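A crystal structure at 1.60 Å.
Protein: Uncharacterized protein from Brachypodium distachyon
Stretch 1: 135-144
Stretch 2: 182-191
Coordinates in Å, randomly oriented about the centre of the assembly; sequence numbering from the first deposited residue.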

# COMPACT_ATOMS: atom_id res chain seq x y z
N ALA A 135 10.77 -7.52 -3.38
CA ALA A 135 10.04 -6.26 -3.22
C ALA A 135 8.63 -6.35 -3.81
O ALA A 135 7.67 -5.85 -3.22
N ALA A 136 8.51 -7.00 -4.97
CA ALA A 136 7.21 -7.23 -5.60
C ALA A 136 6.28 -8.00 -4.67
O ALA A 136 5.10 -7.65 -4.51
N ALA A 137 6.82 -9.04 -4.05
CA ALA A 137 6.07 -9.86 -3.11
C ALA A 137 5.64 -9.03 -1.91
O ALA A 137 4.51 -9.18 -1.43
N ALA A 138 6.54 -8.17 -1.43
CA ALA A 138 6.24 -7.33 -0.27
C ALA A 138 5.17 -6.29 -0.61
O ALA A 138 4.33 -5.97 0.23
N VAL A 139 5.20 -5.76 -1.83
CA VAL A 139 4.18 -4.81 -2.27
C VAL A 139 2.82 -5.51 -2.39
O VAL A 139 1.80 -4.97 -1.95
N ASP A 140 2.78 -6.70 -2.97
CA ASP A 140 1.52 -7.43 -3.09
C ASP A 140 0.92 -7.70 -1.71
O ASP A 140 -0.30 -7.60 -1.52
N ALA A 141 1.79 -8.05 -0.76
CA ALA A 141 1.37 -8.32 0.61
C ALA A 141 0.84 -7.06 1.29
O ALA A 141 -0.14 -7.13 2.03
N LEU A 142 1.48 -5.92 1.03
CA LEU A 142 1.01 -4.65 1.58
C LEU A 142 -0.40 -4.33 1.10
O LEU A 142 -1.23 -3.84 1.87
N VAL A 143 -0.68 -4.63 -0.17
CA VAL A 143 -2.00 -4.39 -0.74
C VAL A 143 -3.05 -5.30 -0.10
O VAL A 143 -4.15 -4.85 0.23
N GLU A 144 -2.71 -6.57 0.11
CA GLU A 144 -3.60 -7.46 0.85
C GLU A 144 -3.88 -6.94 2.25
O GLU A 144 -5.01 -7.02 2.73
N GLY A 182 4.20 -2.51 -12.23
CA GLY A 182 3.95 -3.83 -12.80
C GLY A 182 3.20 -4.81 -11.91
O GLY A 182 3.15 -6.00 -12.21
N ARG A 183 2.58 -4.30 -10.85
CA ARG A 183 1.89 -5.18 -9.90
C ARG A 183 0.42 -5.27 -10.26
O ARG A 183 -0.45 -4.68 -9.61
N ALA A 184 0.15 -6.03 -11.31
CA ALA A 184 -1.16 -6.09 -11.95
C ALA A 184 -2.23 -6.71 -11.07
O ALA A 184 -3.33 -6.16 -10.94
N ARG A 185 -1.92 -7.87 -10.50
CA ARG A 185 -2.88 -8.55 -9.63
C ARG A 185 -3.25 -7.68 -8.42
O ARG A 185 -4.43 -7.59 -8.06
N ALA A 186 -2.24 -7.06 -7.81
CA ALA A 186 -2.46 -6.13 -6.69
C ALA A 186 -3.38 -4.98 -7.09
O ALA A 186 -4.32 -4.65 -6.35
N ALA A 187 -3.14 -4.38 -8.25
CA ALA A 187 -3.99 -3.29 -8.74
C ALA A 187 -5.43 -3.79 -8.93
O ALA A 187 -6.40 -3.15 -8.49
N TRP A 188 -5.57 -4.94 -9.58
CA TRP A 188 -6.89 -5.54 -9.74
C TRP A 188 -7.56 -5.76 -8.40
O TRP A 188 -8.75 -5.46 -8.25
N ARG A 189 -6.82 -6.29 -7.43
CA ARG A 189 -7.38 -6.56 -6.10
C ARG A 189 -8.00 -5.30 -5.51
O ARG A 189 -9.14 -5.34 -5.04
N VAL A 190 -7.27 -4.19 -5.55
CA VAL A 190 -7.77 -2.91 -5.02
C VAL A 190 -8.98 -2.42 -5.81
O VAL A 190 -10.01 -2.04 -5.22
N TYR A 191 -8.85 -2.40 -7.13
CA TYR A 191 -9.94 -1.96 -8.00
C TYR A 191 -11.21 -2.78 -7.77
O TYR A 191 -12.30 -2.22 -7.62

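Two nearly parallel helices from one chain meet here through a small apolar seam of alanine and valine, bordered by two arginine–carboxylate salt bridges. The axes of helices 135-144 and 184-191 run with an angle of 7° between their N-to-C directions and approach to 9.4 Å, and the contact buries 432 Å² in total. It illustrates a general pattern of helix pairing: small and branched apolar residues pack in the seam, while longer polar side chains pair across it.

Spacing along the first helix sets the pattern. A136, V139 and V143 direct their CA-to-CB bonds toward the second stretch, whereas D140 and E144 start out sideways and bring their carboxylates nearer at the end. The closest backbone register pairs D140 with A186, whose CA atoms lie 5.5 Å apart. A186 points its methyl group toward the first helix, and its CB lies 3.7 Å from D140 OD1 and 4.0 Å from V143 CG2. V143, a t rotamer, also extends CG1 to within 3.5 Å of V190 CG2; V190 is likewise t, although its CA-to-CB bond points sideways. These buried side chains form the apolar part of the seam.

R183, at the N-cap position immediately before the second helix, contributes the largest covered area of any residue in the contact. Its first three side-chain torsions are all m, folding the chain so that the guanidinium meets the m rotamer of D140 in a two-pronged salt bridge. R183 NE donates to D140 OD1 at 3.1 Å and R183 NH2 to D140 OD2 at 2.9 Å, both nearly linear, as expected when a carboxylate lies near the guanidinium plane. The methyl of A136 covers one face of that group, with A136 CB 3.6 Å from R183 CZ, while V139 CG1 packs against the aliphatic portion at R183 CG, 4.0 Å away.

D140 does more than neutralise this arginine. D140 OD1 also accepts a hydrogen bond from a water O at 2.9 Å, and the same water O accepts one from A186 N, again at 2.9 Å. The water thereby links the carboxylate to a backbone amide in the first turn of the second helix.

Farther along, E144, with chi1 and chi2 both m, forms the second salt bridge: its OE1 accepts from R189 NH1 at 2.6 Å, near the guanidinium plane. The 133° angle at the hydrogen is less linear than in the first pair. R189 has chi1 m, but its chi2 of -113° lies between wells.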

# COMPACT_ATOMS: atom_id res chain seq x y z
CB ALA A 135 10.83 -5.09 -3.82
CB ALA A 136 7.39 -7.96 -6.92
CB ALA A 137 6.91 -11.04 -2.65
CB ALA A 138 7.50 -6.67 0.26
CB VAL A 139 4.54 -4.11 -3.59
CG1 VAL A 139 3.33 -3.38 -4.17
CG2 VAL A 139 5.68 -3.12 -3.38
CB ASP A 140 1.69 -8.76 -3.83
CG ASP A 140 2.06 -8.59 -5.28
OD1 ASP A 140 2.04 -7.46 -5.81
OD2 ASP A 140 2.40 -9.62 -5.90
CB ALA A 141 2.51 -8.95 1.41
CB LEU A 142 1.98 -3.52 1.22
CG LEU A 142 1.59 -2.10 1.67
CD1 LEU A 142 1.46 -2.02 3.18
CD2 LEU A 142 2.59 -1.08 1.14
CB VAL A 143 -2.01 -4.49 -2.28
CG1 VAL A 143 -3.43 -4.52 -2.81
CG2 VAL A 143 -1.25 -3.31 -2.87
CB GLU A 144 -3.04 -8.89 0.91
CG GLU A 144 -2.98 -9.58 -0.44
CD GLU A 144 -4.34 -9.67 -1.12
OE1 GLU A 144 -5.29 -10.19 -0.50
OE2 GLU A 144 -4.45 -9.22 -2.28
CB ARG A 183 2.12 -4.72 -8.45
CG ARG A 183 3.58 -4.53 -8.04
CD ARG A 183 4.50 -5.67 -8.47
NE ARG A 183 3.99 -6.99 -8.11
CZ ARG A 183 4.26 -8.11 -8.78
NH1 ARG A 183 5.04 -8.07 -9.86
NH2 ARG A 183 3.75 -9.27 -8.39
CB ALA A 184 -1.07 -6.82 -13.27
CB ARG A 185 -2.31 -9.90 -9.18
CG ARG A 185 -3.23 -10.70 -8.26
CD ARG A 185 -4.59 -10.97 -8.89
NE ARG A 185 -4.49 -11.71 -10.15
CZ ARG A 185 -5.48 -11.84 -11.02
NH1 ARG A 185 -6.66 -11.29 -10.79
NH2 ARG A 185 -5.28 -12.53 -12.14
CB ALA A 186 -1.13 -5.61 -6.15
CB ALA A 187 -3.43 -2.71 -10.03
CB TRP A 188 -6.80 -6.83 -10.53
CG TRP A 188 -8.12 -7.52 -10.55
CD1 TRP A 188 -8.50 -8.64 -9.83
CD2 TRP A 188 -9.30 -7.10 -11.29
NE1 TRP A 188 -9.81 -8.95 -10.09
CE2 TRP A 188 -10.34 -8.08 -10.96
CE3 TRP A 188 -9.59 -6.08 -12.17
CZ2 TRP A 188 -11.62 -7.99 -11.50
CZ3 TRP A 188 -10.87 -6.00 -12.72
CH2 TRP A 188 -11.86 -6.94 -12.39
CB ARG A 189 -6.32 -7.14 -5.15
CG ARG A 189 -6.12 -8.65 -5.28
CD ARG A 189 -6.58 -9.40 -4.02
NE ARG A 189 -7.93 -9.06 -3.60
CZ ARG A 189 -8.35 -9.02 -2.33
NH1 ARG A 189 -7.53 -9.29 -1.33
NH2 ARG A 189 -9.61 -8.70 -2.07
CB VAL A 190 -6.69 -1.81 -5.04
CG1 VAL A 190 -7.31 -0.46 -4.71
CG2 VAL A 190 -5.57 -2.12 -4.07
CB TYR A 191 -9.51 -2.01 -9.47
CG TYR A 191 -10.63 -1.69 -10.44
CD1 TYR A 191 -11.38 -2.71 -11.02
CD2 TYR A 191 -10.93 -0.37 -10.77
CE1 TYR A 191 -12.41 -2.42 -11.91
CE2 TYR A 191 -11.96 -0.07 -11.66
CZ TYR A 191 -12.69 -1.10 -12.23
OH TYR A 191 -13.71 -0.80 -13.10
O HOH W 1 0.56 -7.70 -8.28